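Local structure of superoxide dismutase [Mn/Fe] (3AK2) at residues Arg6-Pro10 and His36-Val40; Leu103-Phe108 and Glu140-Ile144; Phe114-Ser119 and Val183-Trp187; Thr124-Trp130 and Leu145-His150. The protein catalyses the dismutation of superoxide to molecular oxygen and hydrogen peroxide, using one manganese or iron ion per subunit. All blocks are in the same frame, centred on the assembly; numbering follows the deposited sequence.

From the N terminus, contact 1 comes first: the leading loop 6-10 folds back on helix 25-54 in the alpha-hairpin domain, closing a loop of 25 residues. The other contacts lie in the C-terminal domain. Contact 2 sets helix 98-108 against strand 141-148 and closes 31 residues. Contact 3 joins helix 111-123 to the end of helix 179-186 and closes the longest loop, 63 residues. It crosses contact 2, and the two touch through Phe114 and Leu117. Contact 4 pairs strands 129-136 and 141-148, closing 14 residues of hairpin. It also crosses contact 2 and falls wholly between the two segments of contact 3. Tyr39 and His150 bring contacts 1 and 4 together across the domain boundary.

Contact 1. Residues Arg6-Pro10 and His36-Val40; sequences RYELP and HNTYV. With EDO (1,2-ethanediol), chain J.
A leucine methyl sits on the face of a histidine ring: Leu9 CD1 lies 3.6 Å from the centroid of the His36 ring, 19° off its normal, a CH-pi contact. Residues 6-10 form an extended loop, with phi from -73° to -133° and psi from 118° to 151° over Arg6-Leu9. Residues 36-40 are helical, with Val40 N bonded to His36 O at 3.1 Å. Tyr7 lies nearest Val40 (CA-CA 5.9 Å) and Leu9 nearest Asn37 (6.0 Å). No hydrogen bond joins the segments. Leu9 (chi1 t, chi2 p) places CD1 4.2 Å from Val40 CG2, and Pro10 CD meets His36 CE1 at 3.6 Å. This is the N-terminal loop of the Fe/Mn superoxide dismutase fold lying along the first long helix of its alpha-hairpin domain. Val40 (chi1 t) points at the loop, with CG1 3.4 Å from Tyr7 O and 4.1 Å from Tyr7 CB. The Tyr7 side chain (chi1 m) leads away, and its hydroxyl hydrogen-bonds Asp136 and Arg143 of the second subunit. The His36 side chain is about 7 Å from the manganese and hydrogen-bonds Trp83 and His76. A 1,2-ethanediol, probably from the crystallisation liquor, donates from O1 to Leu9 O at 2.9 Å.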
# COMPACT_ATOMS: atom_id res chain seq x y z
N ARG A 6 -19.22 20.12 5.82
CA ARG A 6 -18.55 19.25 6.77
C ARG A 6 -19.21 17.89 6.83
O ARG A 6 -20.43 17.78 6.73
CB ARG A 6 -18.57 19.87 8.17
CG ARG A 6 -17.36 20.72 8.52
CD ARG A 6 -17.33 22.01 7.72
NE ARG A 6 -16.23 22.87 8.14
CZ ARG A 6 -15.84 23.96 7.48
NH1 ARG A 6 -16.45 24.32 6.35
NH2 ARG A 6 -14.83 24.68 7.94
N TYR A 7 -18.38 16.86 6.99
CA TYR A 7 -18.88 15.53 7.32
C TYR A 7 -19.33 15.53 8.77
O TYR A 7 -18.83 16.30 9.59
CB TYR A 7 -17.79 14.48 7.07
CG TYR A 7 -17.33 14.51 5.64
CD1 TYR A 7 -16.08 15.04 5.30
CD2 TYR A 7 -18.16 14.08 4.61
CE1 TYR A 7 -15.67 15.11 3.98
CE2 TYR A 7 -17.76 14.15 3.29
CZ TYR A 7 -16.52 14.67 2.98
OH TYR A 7 -16.11 14.74 1.67
N GLU A 8 -20.31 14.69 9.07
CA GLU A 8 -20.87 14.58 10.41
C GLU A 8 -20.96 13.12 10.81
O GLU A 8 -21.22 12.26 9.96
CB GLU A 8 -22.27 15.19 10.48
CG GLU A 8 -22.41 16.60 9.97
CD GLU A 8 -23.86 16.97 9.73
OE1 GLU A 8 -24.26 17.06 8.55
OE2 GLU A 8 -24.60 17.13 10.72
N LEU A 9 -20.77 12.86 12.09
CA LEU A 9 -20.97 11.52 12.64
C LEU A 9 -22.47 11.21 12.73
O LEU A 9 -23.20 11.90 13.44
CB LEU A 9 -20.35 11.43 14.04
CG LEU A 9 -20.40 10.06 14.71
CD1 LEU A 9 -19.45 9.11 14.01
CD2 LEU A 9 -20.06 10.16 16.19
N PRO A 10 -22.92 10.17 12.00
CA PRO A 10 -24.33 9.81 12.13
C PRO A 10 -24.58 9.07 13.45
O PRO A 10 -23.66 8.43 13.97
CB PRO A 10 -24.56 8.87 10.95
CG PRO A 10 -23.23 8.22 10.74
CD PRO A 10 -22.21 9.29 11.06
N HIS A 36 -15.09 5.94 14.64
CA HIS A 36 -15.80 6.59 13.55
C HIS A 36 -15.68 8.11 13.68
O HIS A 36 -15.39 8.80 12.70
CB HIS A 36 -17.26 6.13 13.47
CG HIS A 36 -17.97 6.59 12.23
ND1 HIS A 36 -19.26 6.21 11.93
CD2 HIS A 36 -17.57 7.39 11.22
CE1 HIS A 36 -19.63 6.77 10.79
NE2 HIS A 36 -18.62 7.49 10.34
N ASN A 37 -15.86 8.63 14.89
CA ASN A 37 -15.72 10.07 15.13
C ASN A 37 -14.37 10.62 14.66
O ASN A 37 -14.30 11.70 14.07
CB ASN A 37 -15.92 10.40 16.61
CG ASN A 37 -16.25 11.86 16.85
OD1 ASN A 37 -17.03 12.46 16.11
ND2 ASN A 37 -15.66 12.44 17.88
N THR A 38 -13.31 9.85 14.91
CA THR A 38 -11.97 10.26 14.51
C THR A 38 -11.85 10.40 12.99
O THR A 38 -11.21 11.33 12.50
CB THR A 38 -10.91 9.29 15.09
OG1 THR A 38 -10.87 9.44 16.51
CG2 THR A 38 -9.53 9.56 14.52
N TYR A 39 -12.48 9.49 12.24
CA TYR A 39 -12.42 9.59 10.78
C TYR A 39 -13.18 10.80 10.27
O TYR A 39 -12.73 11.50 9.36
CB TYR A 39 -12.91 8.30 10.11
CG TYR A 39 -12.27 7.05 10.67
CD1 TYR A 39 -10.89 6.95 10.83
CD2 TYR A 39 -13.06 5.96 11.04
CE1 TYR A 39 -10.31 5.80 11.36
CE2 TYR A 39 -12.50 4.82 11.56
CZ TYR A 39 -11.13 4.74 11.72
OH TYR A 39 -10.59 3.58 12.24
N VAL A 40 -14.34 11.08 10.87
CA VAL A 40 -15.09 12.27 10.52
C VAL A 40 -14.23 13.52 10.72
O VAL A 40 -14.09 14.34 9.82
CB VAL A 40 -16.40 12.38 11.33
CG1 VAL A 40 -17.12 13.70 11.05
CG2 VAL A 40 -17.32 11.20 11.03
C1 EDO J . -23.82 10.70 16.60
O1 EDO J . -23.60 12.10 16.34
C2 EDO J . -24.17 10.50 18.07
O2 EDO J . -25.18 9.49 18.19

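Contact 2. Residues Leu103-Phe108 and Glu140-Ile144; sequences LIEKQF and EELRI
Leu142 points toward helix 103-108 and (chi1 m, chi2 t) lies on it, with CD1 3.6 Å from Leu103 CB and 4.1 Å from Ile104 CG1. The helix and the strand 141-144 cross at -67°, with their axes 8.7 Å apart at closest approach. Leu103 and Leu142 are the nearest pair, CA to CA 7.0 Å. Phe108 (chi1 m) adds its ring to the apolar patch: CE2 is 3.8 Å from Leu142 CB, and CE1 is 3.8 Å from Ile144 CD1. One helical turn after Leu103, Gln107 (chi1 m, chi2 t) reaches the strand backbone. Its OE1 accepts from Leu142 N at 2.8 Å, and its NE2 donates to Leu142 O at 2.7 Å. Arg143 NH2 donates to the same Leu142 O at 2.9 Å and forms a salt bridge with Glu141 OE1, also at 2.9 Å. Glu140 has a positive phi (54°, psi 42°), and with Glu141 it faces Asp136 in a G1 beta bulge. The contact joins a helix of the C-terminal domain to an outer strand of its antiparallel sheet. Glu141 OE1 also accepts a hydrogen bond from Lys5 N of the second subunit, and Arg143 NE is hydrogen-bonded to Tyr7 OH of the same subunit. At this outer edge of the chain's sheet, the Gln107 amide thus satisfies the Leu142 N-H and C=O that a further strand would otherwise pair with.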
# COMPACT_ATOMS: atom_id res chain seq x y z
N LEU A 103 -29.55 -12.38 -7.25
CA LEU A 103 -28.19 -12.23 -7.75
C LEU A 103 -27.21 -13.18 -7.07
O LEU A 103 -26.30 -13.71 -7.71
CB LEU A 103 -27.72 -10.77 -7.63
CG LEU A 103 -28.36 -9.75 -8.57
CD1 LEU A 103 -27.68 -8.40 -8.42
CD2 LEU A 103 -28.30 -10.21 -10.02
N ILE A 104 -27.42 -13.44 -5.78
CA ILE A 104 -26.59 -14.40 -5.06
C ILE A 104 -26.72 -15.80 -5.67
O ILE A 104 -25.73 -16.52 -5.82
CB ILE A 104 -26.88 -14.40 -3.55
CG1 ILE A 104 -26.22 -13.18 -2.89
CG2 ILE A 104 -26.38 -15.67 -2.88
CD1 ILE A 104 -26.62 -12.97 -1.44
N GLU A 105 -27.94 -16.17 -6.05
CA GLU A 105 -28.21 -17.45 -6.71
C GLU A 105 -27.53 -17.54 -8.08
O GLU A 105 -26.87 -18.54 -8.39
CB GLU A 105 -29.72 -17.68 -6.85
CG GLU A 105 -30.12 -19.02 -7.49
CD GLU A 105 -29.67 -20.23 -6.69
OE1 GLU A 105 -29.33 -21.26 -7.32
OE2 GLU A 105 -29.66 -20.18 -5.44
N LYS A 106 -27.67 -16.49 -8.88
CA LYS A 106 -27.18 -16.48 -10.25
C LYS A 106 -25.66 -16.39 -10.36
O LYS A 106 -25.06 -16.93 -11.29
CB LYS A 106 -27.80 -15.32 -11.03
CG LYS A 106 -29.28 -15.52 -11.32
CD LYS A 106 -29.88 -14.25 -11.86
CE LYS A 106 -31.31 -14.49 -12.31
NZ LYS A 106 -31.99 -13.21 -12.63
N GLN A 107 -25.03 -15.72 -9.40
CA GLN A 107 -23.61 -15.44 -9.49
C GLN A 107 -22.74 -16.33 -8.62
O GLN A 107 -21.67 -16.76 -9.05
CB GLN A 107 -23.34 -13.99 -9.13
CG GLN A 107 -24.05 -13.02 -10.02
CD GLN A 107 -23.66 -11.61 -9.70
OE1 GLN A 107 -24.51 -10.79 -9.38
NE2 GLN A 107 -22.37 -11.34 -9.77
N PHE A 108 -23.19 -16.60 -7.40
CA PHE A 108 -22.39 -17.35 -6.45
C PHE A 108 -22.86 -18.78 -6.28
O PHE A 108 -22.23 -19.57 -5.58
CB PHE A 108 -22.32 -16.62 -5.10
CG PHE A 108 -21.81 -15.21 -5.20
CD1 PHE A 108 -20.47 -14.95 -5.44
CD2 PHE A 108 -22.68 -14.13 -5.05
CE1 PHE A 108 -19.99 -13.65 -5.55
CE2 PHE A 108 -22.22 -12.82 -5.15
CZ PHE A 108 -20.87 -12.58 -5.40
N GLU A 140 -23.59 -4.66 -13.89
CA GLU A 140 -24.81 -4.73 -13.07
C GLU A 140 -24.92 -6.07 -12.32
O GLU A 140 -26.00 -6.67 -12.21
CB GLU A 140 -26.06 -4.38 -13.90
CG GLU A 140 -25.99 -2.96 -14.46
CD GLU A 140 -27.31 -2.46 -15.03
OE1 GLU A 140 -27.86 -1.49 -14.47
OE2 GLU A 140 -27.80 -3.05 -16.02
N GLU A 141 -23.78 -6.50 -11.79
CA GLU A 141 -23.64 -7.75 -11.05
C GLU A 141 -22.94 -7.50 -9.72
O GLU A 141 -22.29 -6.47 -9.53
CB GLU A 141 -22.79 -8.75 -11.83
CG GLU A 141 -23.39 -9.27 -13.11
CD GLU A 141 -22.66 -10.49 -13.62
OE1 GLU A 141 -21.45 -10.67 -13.32
OE2 GLU A 141 -23.30 -11.30 -14.33
N LEU A 142 -23.06 -8.47 -8.81
CA LEU A 142 -22.34 -8.44 -7.55
C LEU A 142 -20.89 -8.87 -7.71
O LEU A 142 -20.56 -9.70 -8.56
CB LEU A 142 -23.02 -9.34 -6.52
CG LEU A 142 -24.48 -9.01 -6.17
CD1 LEU A 142 -25.06 -10.05 -5.24
CD2 LEU A 142 -24.59 -7.63 -5.56
N ARG A 143 -20.02 -8.28 -6.88
CA ARG A 143 -18.62 -8.67 -6.79
C ARG A 143 -18.23 -8.65 -5.32
O ARG A 143 -18.71 -7.81 -4.56
CB ARG A 143 -17.74 -7.67 -7.55
CG ARG A 143 -17.97 -7.57 -9.06
CD ARG A 143 -17.42 -8.79 -9.79
NE ARG A 143 -17.57 -8.70 -11.25
CZ ARG A 143 -18.57 -9.25 -11.93
NH1 ARG A 143 -18.60 -9.12 -13.25
NH2 ARG A 143 -19.53 -9.91 -11.31
N ILE A 144 -17.36 -9.57 -4.92
CA ILE A 144 -16.79 -9.55 -3.57
C ILE A 144 -15.33 -9.14 -3.67
O ILE A 144 -14.61 -9.59 -4.57
CB ILE A 144 -16.93 -10.92 -2.84
CG1 ILE A 144 -18.41 -11.27 -2.65
CG2 ILE A 144 -16.21 -10.91 -1.48
CD1 ILE A 144 -18.67 -12.69 -2.17

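Contact 3. Residues Phe114-Ser119 and Val183-Trp187; sequences FKALFS and VENWW
Aromatic contacts dominate. Phe114, Phe118, Trp186 and Trp187 form a cluster. Phe118 (chi1 t) and Trp186 (chi1 t) have nearly parallel planes (11°) but are slid apart, with 5.6 Å between the Phe118 and Trp186 six-membered-ring centroids. Trp187 (chi1 m) touches both phenylalanines with its six-membered ring: CZ2 is 3.5 Å from Phe118 CD2 and CH2 is 3.7 Å from Phe114 CE2. Lys115, with all four chi angles t, covers a face of the Trp187 five-membered ring. Its CE makes a CH-pi contact, 3.6 Å from the centroid, and its NZ an off-centre cation-pi contact at 4.6 Å. Among the hydrogen bonds, Trp187 NE1 donates to Ser119 OG at 2.9 Å, and Ser119 OG (chi1 m) in turn donates to Lys115 O of its own helix at 2.9 Å. One water links Lys115 NZ (3.1 Å) to Glu184 O (2.7 Å) and Glu184 OE1 (3.2 Å). Glu184 OE2 forms a salt bridge with Lys123. Both segments are largely helical, pairing Ser119 with Val183 (CA-CA 6.5 Å) and Lys115 with Trp187 (8.8 Å). Within the C-terminal domain, Phe118, Val183 and Trp186 rest on Ile164 of strand 159-165, while Phe114 and Trp187 meet Trp192 of helix 192-205.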
# COMPACT_ATOMS: atom_id res chain seq x y z
N PHE A 114 -22.11 -18.23 -1.40
CA PHE A 114 -21.80 -16.81 -1.18
C PHE A 114 -21.26 -16.56 0.23
O PHE A 114 -20.25 -15.88 0.40
CB PHE A 114 -23.04 -15.94 -1.42
CG PHE A 114 -23.01 -14.62 -0.68
CD1 PHE A 114 -22.29 -13.54 -1.20
CD2 PHE A 114 -23.66 -14.47 0.54
CE1 PHE A 114 -22.23 -12.33 -0.51
CE2 PHE A 114 -23.60 -13.27 1.23
CZ PHE A 114 -22.89 -12.19 0.70
N LYS A 115 -21.95 -17.10 1.23
CA LYS A 115 -21.59 -16.88 2.63
C LYS A 115 -20.18 -17.39 2.91
O LYS A 115 -19.39 -16.72 3.56
CB LYS A 115 -22.60 -17.56 3.55
CG LYS A 115 -22.31 -17.38 5.03
CD LYS A 115 -23.39 -17.98 5.90
CE LYS A 115 -23.01 -17.91 7.36
NZ LYS A 115 -24.07 -18.49 8.23
N ALA A 116 -19.87 -18.58 2.39
CA ALA A 116 -18.54 -19.16 2.57
C ALA A 116 -17.46 -18.28 1.94
O ALA A 116 -16.40 -18.08 2.53
CB ALA A 116 -18.49 -20.57 2.00
N LEU A 117 -17.73 -17.74 0.76
CA LEU A 117 -16.74 -16.91 0.06
C LEU A 117 -16.56 -15.56 0.75
O LEU A 117 -15.43 -15.12 0.96
CB LEU A 117 -17.12 -16.72 -1.41
CG LEU A 117 -16.16 -15.89 -2.27
CD1 LEU A 117 -14.76 -16.48 -2.26
CD2 LEU A 117 -16.67 -15.77 -3.69
N PHE A 118 -17.68 -14.93 1.09
CA PHE A 118 -17.64 -13.66 1.81
C PHE A 118 -16.93 -13.81 3.15
O PHE A 118 -16.10 -12.98 3.51
CB PHE A 118 -19.05 -13.09 1.99
CG PHE A 118 -19.08 -11.69 2.53
CD1 PHE A 118 -19.15 -10.60 1.67
CD2 PHE A 118 -19.05 -11.45 3.90
CE1 PHE A 118 -19.18 -9.29 2.17
CE2 PHE A 118 -19.08 -10.16 4.40
CZ PHE A 118 -19.15 -9.08 3.54
N SER A 119 -17.24 -14.89 3.87
CA SER A 119 -16.58 -15.15 5.15
C SER A 119 -15.08 -15.34 4.99
O SER A 119 -14.31 -14.84 5.80
CB SER A 119 -17.19 -16.36 5.85
OG SER A 119 -18.52 -16.08 6.25
N VAL A 183 -16.46 -13.14 12.62
CA VAL A 183 -17.07 -13.13 11.29
C VAL A 183 -18.27 -14.07 11.23
O VAL A 183 -19.32 -13.72 10.69
CB VAL A 183 -16.04 -13.48 10.19
CG1 VAL A 183 -16.71 -13.68 8.83
CG2 VAL A 183 -14.95 -12.41 10.11
N GLU A 184 -18.12 -15.26 11.80
CA GLU A 184 -19.21 -16.24 11.85
C GLU A 184 -20.42 -15.69 12.60
O GLU A 184 -21.56 -15.85 12.17
CB GLU A 184 -18.73 -17.56 12.46
CG GLU A 184 -17.77 -18.36 11.57
CD GLU A 184 -18.40 -18.79 10.25
OE1 GLU A 184 -19.60 -19.15 10.24
OE2 GLU A 184 -17.69 -18.79 9.23
N ASN A 185 -20.16 -15.03 13.73
CA ASN A 185 -21.21 -14.46 14.55
C ASN A 185 -21.89 -13.24 13.93
O ASN A 185 -23.08 -13.01 14.13
CB ASN A 185 -20.68 -14.12 15.94
CG ASN A 185 -20.74 -15.31 16.88
OD1 ASN A 185 -21.81 -15.66 17.38
ND2 ASN A 185 -19.59 -15.93 17.13
N TRP A 186 -21.13 -12.47 13.16
CA TRP A 186 -21.62 -11.25 12.52
C TRP A 186 -22.83 -11.50 11.60
O TRP A 186 -23.71 -10.65 11.49
CB TRP A 186 -20.48 -10.56 11.76
CG TRP A 186 -20.87 -9.44 10.85
CD1 TRP A 186 -21.06 -8.13 11.19
CD2 TRP A 186 -21.09 -9.53 9.44
NE1 TRP A 186 -21.39 -7.40 10.07
CE2 TRP A 186 -21.41 -8.23 8.98
CE3 TRP A 186 -21.04 -10.58 8.51
CZ2 TRP A 186 -21.69 -7.96 7.64
CZ3 TRP A 186 -21.31 -10.31 7.18
CH2 TRP A 186 -21.63 -9.00 6.75
N TRP A 187 -22.88 -12.68 10.97
CA TRP A 187 -24.01 -13.03 10.12
C TRP A 187 -25.36 -12.93 10.83
O TRP A 187 -26.37 -12.65 10.20
CB TRP A 187 -23.83 -14.43 9.53
CG TRP A 187 -22.70 -14.49 8.56
CD1 TRP A 187 -21.45 -14.99 8.79
CD2 TRP A 187 -22.70 -14.01 7.21
NE1 TRP A 187 -20.68 -14.86 7.66
CE2 TRP A 187 -21.42 -14.26 6.68
CE3 TRP A 187 -23.66 -13.39 6.40
CZ2 TRP A 187 -21.07 -13.91 5.37
CZ3 TRP A 187 -23.32 -13.05 5.10
CH2 TRP A 187 -22.03 -13.31 4.60
O HOH W 1 -22.52 -18.02 10.87

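Contact 4. Residues Thr124-Trp130 and Leu145-His150; sequences TVEGVGW and LQVEKH. With EDO (1,2-ethanediol), chain F.
Three backbone hydrogen bonds join the segments. Trp130 N donates to Val147 O at 2.7 Å, Val147 N returns to Trp130 O at 3.0 Å, and Lys149 N donates to Val128 O at 2.9 Å. Trp130-Val147 is an antiparallel hydrogen-bonded pair (CA-CA 5.0 Å). Gly129-Glu148 is the adjacent non-hydrogen-bonded pair, at 4.1 Å. So close an approach suits glycine: a CB on Gly129 would clash with Val147 O. One water accepts from Glu126 N and donates to Gln146 OE1 and Glu148 OE1, each at 2.8 Å. Gln146 NE2 hydrogen-bonds Ala121 O, near the end of helix 111-123. Glu148 OE2 accepts from O2 of a 1,2-ethanediol at 2.8 Å. These segments are the open end of the beta hairpin 129-136/141-148 in the C-terminal domain of the Fe/Mn superoxide dismutase fold. The tetramer also meets here: Glu126 and Glu148 form salt bridges with Lys149 of the third subunit and Arg67 of the second. Lys149, just past the strand, has a positive phi (47°, psi -127°). Beyond it, His150 CD2 lies 3.0 Å from Trp130 NE1, with the two rings rim to rim. The Trp130 side chain (chi1 m) is about 5 Å from the manganese and packs edge-to-face with His79, a ligand of the metal. On the sheet face they share, Trp130 CB lies 4.2 Å from Val147 CB. Val125 CG2 packs 3.9 Å from Gln146 CG.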
# COMPACT_ATOMS: atom_id res chain seq x y z
N THR A 124 -9.62 -13.42 5.90
CA THR A 124 -8.25 -13.41 5.38
C THR A 124 -7.74 -12.03 4.95
O THR A 124 -6.73 -11.93 4.26
CB THR A 124 -8.07 -14.42 4.23
OG1 THR A 124 -8.91 -14.06 3.13
CG2 THR A 124 -8.38 -15.86 4.70
N VAL A 125 -8.43 -10.97 5.36
CA VAL A 125 -7.89 -9.62 5.17
C VAL A 125 -6.55 -9.57 5.90
O VAL A 125 -6.44 -9.96 7.06
CB VAL A 125 -8.84 -8.53 5.69
CG1 VAL A 125 -8.15 -7.18 5.69
CG2 VAL A 125 -10.10 -8.47 4.83
N GLU A 126 -5.52 -9.11 5.19
CA GLU A 126 -4.19 -9.04 5.77
C GLU A 126 -4.01 -7.70 6.47
O GLU A 126 -4.09 -6.65 5.84
CB GLU A 126 -3.15 -9.23 4.69
CG GLU A 126 -1.76 -9.42 5.22
CD GLU A 126 -0.78 -9.70 4.12
OE1 GLU A 126 -0.37 -10.88 4.00
OE2 GLU A 126 -0.45 -8.76 3.38
N GLY A 127 -3.76 -7.74 7.77
CA GLY A 127 -3.83 -6.53 8.59
C GLY A 127 -5.28 -6.15 8.83
O GLY A 127 -6.15 -7.02 8.90
N VAL A 128 -5.55 -4.86 8.95
CA VAL A 128 -6.91 -4.41 9.19
C VAL A 128 -7.58 -4.05 7.87
O VAL A 128 -6.91 -3.71 6.89
CB VAL A 128 -6.95 -3.25 10.19
CG1 VAL A 128 -6.44 -3.72 11.56
CG2 VAL A 128 -6.13 -2.06 9.69
N GLY A 129 -8.91 -4.14 7.84
CA GLY A 129 -9.65 -3.81 6.64
C GLY A 129 -11.09 -4.26 6.68
O GLY A 129 -11.70 -4.33 7.76
N TRP A 130 -11.62 -4.58 5.50
CA TRP A 130 -13.05 -4.83 5.31
C TRP A 130 -13.27 -5.97 4.33
O TRP A 130 -12.51 -6.12 3.38
CB TRP A 130 -13.73 -3.59 4.72
CG TRP A 130 -13.56 -2.36 5.53
CD1 TRP A 130 -12.46 -1.54 5.56
CD2 TRP A 130 -14.51 -1.78 6.43
NE1 TRP A 130 -12.67 -0.51 6.44
CE2 TRP A 130 -13.93 -0.63 6.98
CE3 TRP A 130 -15.81 -2.14 6.82
CZ2 TRP A 130 -14.59 0.18 7.91
CZ3 TRP A 130 -16.47 -1.33 7.73
CH2 TRP A 130 -15.86 -0.20 8.27
N LEU A 145 -14.90 -8.29 -2.75
CA LEU A 145 -13.48 -7.94 -2.63
C LEU A 145 -13.10 -7.62 -1.19
O LEU A 145 -13.97 -7.51 -0.31
CB LEU A 145 -13.09 -6.79 -3.57
CG LEU A 145 -13.53 -5.36 -3.23
CD1 LEU A 145 -12.65 -4.34 -3.95
CD2 LEU A 145 -15.01 -5.10 -3.52
N GLN A 146 -11.79 -7.49 -0.95
CA GLN A 146 -11.27 -6.99 0.32
C GLN A 146 -10.81 -5.55 0.17
O GLN A 146 -10.39 -5.12 -0.92
CB GLN A 146 -10.06 -7.79 0.76
CG GLN A 146 -10.31 -9.24 1.06
CD GLN A 146 -9.03 -9.99 1.35
OE1 GLN A 146 -7.95 -9.59 0.92
NE2 GLN A 146 -9.14 -11.09 2.09
N VAL A 147 -10.87 -4.83 1.28
CA VAL A 147 -10.24 -3.52 1.37
C VAL A 147 -9.30 -3.55 2.57
O VAL A 147 -9.68 -4.02 3.65
CB VAL A 147 -11.29 -2.39 1.51
CG1 VAL A 147 -10.64 -1.05 1.80
CG2 VAL A 147 -12.17 -2.31 0.27
N GLU A 148 -8.06 -3.09 2.39
CA GLU A 148 -7.11 -2.95 3.49
C GLU A 148 -7.15 -1.51 3.99
O GLU A 148 -7.44 -0.59 3.22
CB GLU A 148 -5.70 -3.36 3.05
CG GLU A 148 -5.58 -4.88 2.85
CD GLU A 148 -4.20 -5.34 2.41
OE1 GLU A 148 -4.12 -6.45 1.85
OE2 GLU A 148 -3.20 -4.61 2.62
N LYS A 149 -6.86 -1.30 5.28
CA LYS A 149 -7.17 -0.03 5.94
C LYS A 149 -8.60 0.34 5.57
O LYS A 149 -9.50 -0.48 5.74
CB LYS A 149 -6.15 1.07 5.58
CG LYS A 149 -4.74 0.80 6.10
CD LYS A 149 -3.87 2.07 6.19
CE LYS A 149 -3.53 2.66 4.84
NZ LYS A 149 -2.56 3.76 5.06
N HIS A 150 -8.82 1.55 5.05
CA HIS A 150 -10.12 1.93 4.49
C HIS A 150 -10.06 2.20 3.01
O HIS A 150 -11.09 2.35 2.36
CB HIS A 150 -10.63 3.19 5.17
CG HIS A 150 -10.80 3.04 6.64
ND1 HIS A 150 -10.28 3.94 7.55
CD2 HIS A 150 -11.42 2.08 7.36
CE1 HIS A 150 -10.59 3.53 8.77
NE2 HIS A 150 -11.27 2.41 8.68
C1 EDO F . -1.05 -0.86 4.67
O1 EDO F . -1.42 0.04 5.72
C2 EDO F . -2.31 -1.38 3.99
O2 EDO F . -2.66 -2.64 4.57
O HOH W 2 -5.97 -8.40 2.48